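Local atomic coordinates of alginate lyase (Bacteroides ovatus, PDB entry 3NNB), a protein that probably cleaves alginate, a polysaccharide of uronic acids, by beta-elimination. Residues A[60-65]-A[143-148]. Sequence-based numbering, arbitrary orientation. Where two conformers were deposited one is given.
Sequences KHDYMS and NPHLTY
Asp62 OD1 accepts two side-chain hydrogen bonds from the segment 143-148. Asn143 ND2 lies 2.7 Å from Asp62 OD1, and the bond is nearly straight, at 173°. It reaches the oxygen on its anti side, somewhat out of the carboxylate plane, and leaves almost within the amide plane. His145 NE2 stands 2.8 Å from the same OD1, in a more bent bond (141°). It comes from above the carboxylate plane, on the face opposite to Asn143. With chi1 at 69°, His145 CG sits between its backbone N and carbonyl carbon, nearer to Asp62 than CB is. His145 ND1 accepts a hydrogen bond from the backbone N of Thr147 at 3.1 Å, close to the ring plane, so both ring nitrogens have partners. Asp62 OD2 is hydrogen-bonded to Ser57 OG. An alanine in place of Asp62 would probably leave Asn143 ND2 and His145 NE2 without their shared acceptor and the imidazole freer to turn.

The two segments belong to the loops at one end of the helical body, which is consistent with the helical toroid of the six-hairpin clan, and lead into the short parallel pair of strands 64-66 and 148-151. Backbone bonds link them at both ends. Asn143 N donates to His61 O at 2.9 Å, and Ser65 N makes a longer bond to Tyr148 O, 3.3 Å. Two waters bridge the backbones between these ends. One accepts from Tyr63 N and donates to the carbonyls of Asn143 and His145; it also sits over the centre of one face of the His145 ring. The other donates to Tyr63 O and accepts from Tyr148 N. Leu146 CD2 approaches Tyr63 CD2 obliquely at 4.1 Å. The Tyr63 hydroxyl and Ser65 OG both bond to Asp167 OD2.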
ATOM      1  N   LYS A  60      23.524   9.838  -2.468  1.00  9.29           N
ATOM      2  CA  LYS A  60      22.237  10.388  -2.885  0.50  9.72           C
ATOM      3  C   LYS A  60      21.309   9.279  -3.391  1.00  8.63           C
ATOM      4  O   LYS A  60      20.091   9.420  -3.385  1.00  9.81           O
ATOM      5  CB  LYS A  60      22.464  11.449  -3.982  0.50 12.10           C
ATOM      6  CG  LYS A  60      21.209  12.128  -4.543  0.50 16.53           C
ATOM      7  CD  LYS A  60      20.782  13.330  -3.747  0.50 20.53           C
ATOM      8  CE  LYS A  60      21.751  14.472  -3.879  0.50 16.95           C
ATOM      9  NZ  LYS A  60      21.365  15.596  -2.965  0.50 17.22           N
ATOM     10  N   HIS A  61      21.892   8.163  -3.825  1.00  8.05           N
ATOM     11  CA  HIS A  61      21.098   7.032  -4.319  1.00  7.62           C
ATOM     12  C   HIS A  61      20.379   6.283  -3.193  1.00  7.96           C
ATOM     13  O   HIS A  61      19.519   5.440  -3.451  1.00  8.61           O
ATOM     14  CB  HIS A  61      21.962   6.053  -5.096  1.00  7.19           C
ATOM     15  CG  HIS A  61      22.483   6.584  -6.381  1.00  9.76           C
ATOM     16  ND1 HIS A  61      21.838   6.353  -7.581  1.00  9.86           N
ATOM     17  CD2 HIS A  61      23.621   7.265  -6.676  1.00 13.90           C
ATOM     18  CE1 HIS A  61      22.557   6.890  -8.560  1.00 11.52           C
ATOM     19  NE2 HIS A  61      23.635   7.465  -8.040  1.00 12.80           N
ATOM     20  N   ASP A  62      20.745   6.556  -1.938  1.00  7.68           N
ATOM     21  CA  ASP A  62      19.981   6.069  -0.827  1.00  6.91           C
ATOM     22  C   ASP A  62      18.689   6.862  -0.631  1.00  8.03           C
ATOM     23  O   ASP A  62      18.693   8.094  -0.483  1.00  9.25           O
ATOM     24  CB  ASP A  62      20.793   6.084   0.469  1.00  7.14           C
ATOM     25  CG  ASP A  62      21.930   5.053   0.486  1.00  8.07           C
ATOM     26  OD1 ASP A  62      21.966   4.129  -0.358  1.00  9.38           O
ATOM     27  OD2 ASP A  62      22.774   5.176   1.405  1.00 11.58           O
ATOM     28  N   TYR A  63      17.585   6.114  -0.575  1.00  7.74           N
ATOM     29  CA  TYR A  63      16.289   6.673  -0.239  1.00  7.03           C
ATOM     30  C   TYR A  63      16.331   7.363   1.121  1.00  7.11           C
ATOM     31  O   TYR A  63      16.867   6.818   2.067  1.00  8.67           O
ATOM     32  CB  TYR A  63      15.198   5.587  -0.258  1.00  6.31           C
ATOM     33  CG  TYR A  63      13.812   6.079   0.092  1.00  5.11           C
ATOM     34  CD1 TYR A  63      12.972   6.644  -0.852  1.00  6.70           C
ATOM     35  CD2 TYR A  63      13.359   5.958   1.378  1.00  7.08           C
ATOM     36  CE1 TYR A  63      11.708   7.067  -0.516  1.00  8.64           C
ATOM     37  CE2 TYR A  63      12.078   6.390   1.739  1.00  7.63           C
ATOM     38  CZ  TYR A  63      11.262   6.942   0.792  1.00 10.65           C
ATOM     39  OH  TYR A  63       9.994   7.365   1.148  1.00  8.46           O
HETATM   40  N   MSE A  64      15.750   8.546   1.182  1.00  6.08           N
HETATM   41  CA  MSE A  64      15.661   9.295   2.425  1.00  7.12           C
HETATM   42  C   MSE A  64      14.307   9.904   2.497  1.00  7.26           C
HETATM   43  O   MSE A  64      13.865  10.589   1.553  1.00  7.73           O
HETATM   44  CB  MSE A  64      16.749  10.392   2.486  1.00  7.65           C
HETATM   45  CG  MSE A  64      16.796  11.073   3.853  1.00  9.28           C
HETATM   46 SE   MSE A  64      18.029  12.569   3.798  0.75  7.01          SE
HETATM   47  CE  MSE A  64      17.671  13.247   5.617  1.00 14.96           C
ATOM     48  N   SER A  65      13.655   9.698   3.634  1.00  7.53           N
ATOM     49  CA  SER A  65      12.397  10.422   3.911  1.00  7.81           C
ATOM     50  C   SER A  65      12.376  10.873   5.364  1.00  7.57           C
ATOM     51  O   SER A  65      13.262  10.504   6.133  1.00  7.60           O
ATOM     52  CB  SER A  65      11.168   9.538   3.653  1.00  7.39           C
ATOM     53  OG  SER A  65      11.147   8.418   4.510  1.00  7.85           O
ATOM     54  N   ASN A 143      18.884   2.763  -4.400  1.00  7.50           N
ATOM     55  CA  ASN A 143      19.432   1.530  -3.809  1.00  6.96           C
ATOM     56  C   ASN A 143      18.341   0.711  -3.132  1.00  7.05           C
ATOM     57  O   ASN A 143      17.397   1.276  -2.569  1.00  6.59           O
ATOM     58  CB  ASN A 143      20.595   1.842  -2.888  1.00  7.07           C
ATOM     59  CG  ASN A 143      21.757   2.453  -3.614  1.00 10.39           C
ATOM     60  OD1 ASN A 143      22.004   2.133  -4.779  1.00 10.94           O
ATOM     61  ND2 ASN A 143      22.492   3.337  -2.927  1.00  8.33           N
ATOM     62  N   PRO A 144      18.463  -0.625  -3.157  1.00  7.65           N
ATOM     63  CA  PRO A 144      17.375  -1.461  -2.646  1.00  7.60           C
ATOM     64  C   PRO A 144      17.441  -1.692  -1.120  1.00  7.57           C
ATOM     65  O   PRO A 144      17.656  -2.815  -0.655  1.00  8.66           O
ATOM     66  CB  PRO A 144      17.540  -2.773  -3.436  1.00  8.86           C
ATOM     67  CG  PRO A 144      18.984  -2.828  -3.677  1.00  9.09           C
ATOM     68  CD  PRO A 144      19.431  -1.424  -3.942  1.00 10.34           C
ATOM     69  N   HIS A 145      17.226  -0.606  -0.376  1.00  7.30           N
ATOM     70  CA  HIS A 145      17.140  -0.623   1.086  1.00  6.21           C
ATOM     71  C   HIS A 145      16.516   0.672   1.567  1.00  6.62           C
ATOM     72  O   HIS A 145      16.451   1.648   0.841  1.00  9.10           O
ATOM     73  CB  HIS A 145      18.509  -0.785   1.728  1.00  6.84           C
ATOM     74  CG  HIS A 145      19.401   0.400   1.559  1.00  8.89           C
ATOM     75  ND1 HIS A 145      19.373   1.485   2.424  1.00 10.30           N
ATOM     76  CD2 HIS A 145      20.340   0.676   0.631  1.00 10.63           C
ATOM     77  CE1 HIS A 145      20.267   2.368   2.032  1.00 14.09           C
ATOM     78  NE2 HIS A 145      20.856   1.910   0.942  1.00  9.28           N
ATOM     79  N   LEU A 146      16.046   0.660   2.810  1.00  8.78           N
ATOM     80  CA  LEU A 146      15.437   1.830   3.426  1.00  7.44           C
ATOM     81  C   LEU A 146      16.116   2.117   4.785  1.00  7.16           C
ATOM     82  O   LEU A 146      15.474   2.481   5.760  1.00  7.83           O
ATOM     83  CB  LEU A 146      13.908   1.635   3.562  1.00  9.57           C
ATOM     84  CG  LEU A 146      13.138   1.858   2.241  1.00 12.94           C
ATOM     85  CD1 LEU A 146      13.080   0.533   1.499  1.00 16.62           C
ATOM     86  CD2 LEU A 146      11.746   2.369   2.488  1.00 19.44           C
ATOM     87  N   THR A 147      17.457   2.057   4.821  1.00  6.79           N
ATOM     88  CA  THR A 147      18.199   2.427   6.012  1.00  6.75           C
ATOM     89  C   THR A 147      17.891   3.847   6.473  1.00  7.45           C
ATOM     90  O   THR A 147      17.899   4.119   7.692  1.00  8.62           O
ATOM     91  CB  THR A 147      19.718   2.201   5.791  1.00 11.08           C
ATOM     92  OG1 THR A 147      19.893   0.823   5.474  1.00  9.92           O
ATOM     93  CG2 THR A 147      20.532   2.572   7.071  1.00  9.57           C
ATOM     94  N   TYR A 148      17.574   4.740   5.523  1.00  8.09           N
ATOM     95  CA  TYR A 148      17.307   6.142   5.851  1.00  7.23           C
ATOM     96  C   TYR A 148      15.845   6.530   5.629  1.00  7.12           C
ATOM     97  O   TYR A 148      15.543   7.678   5.394  1.00  7.94           O
ATOM     98  CB  TYR A 148      18.298   7.057   5.138  1.00  7.93           C
ATOM     99  CG  TYR A 148      19.725   6.763   5.606  1.00  7.21           C
ATOM    100  CD1 TYR A 148      20.198   7.312   6.801  1.00  8.84           C
ATOM    101  CD2 TYR A 148      20.552   5.891   4.913  1.00 10.01           C
ATOM    102  CE1 TYR A 148      21.478   7.002   7.275  1.00 11.02           C
ATOM    103  CE2 TYR A 148      21.805   5.575   5.385  1.00  8.74           C
ATOM    104  CZ  TYR A 148      22.285   6.157   6.557  1.00  8.83           C
ATOM    105  OH  TYR A 148      23.564   5.826   7.046  1.00  9.80           O
TER
HETATM  106  O   HOH W   1      17.892   3.301  -0.807  1.00  7.10           O
HETATM  107  O   HOH W   2      17.834   4.386   2.670  1.00  8.13           O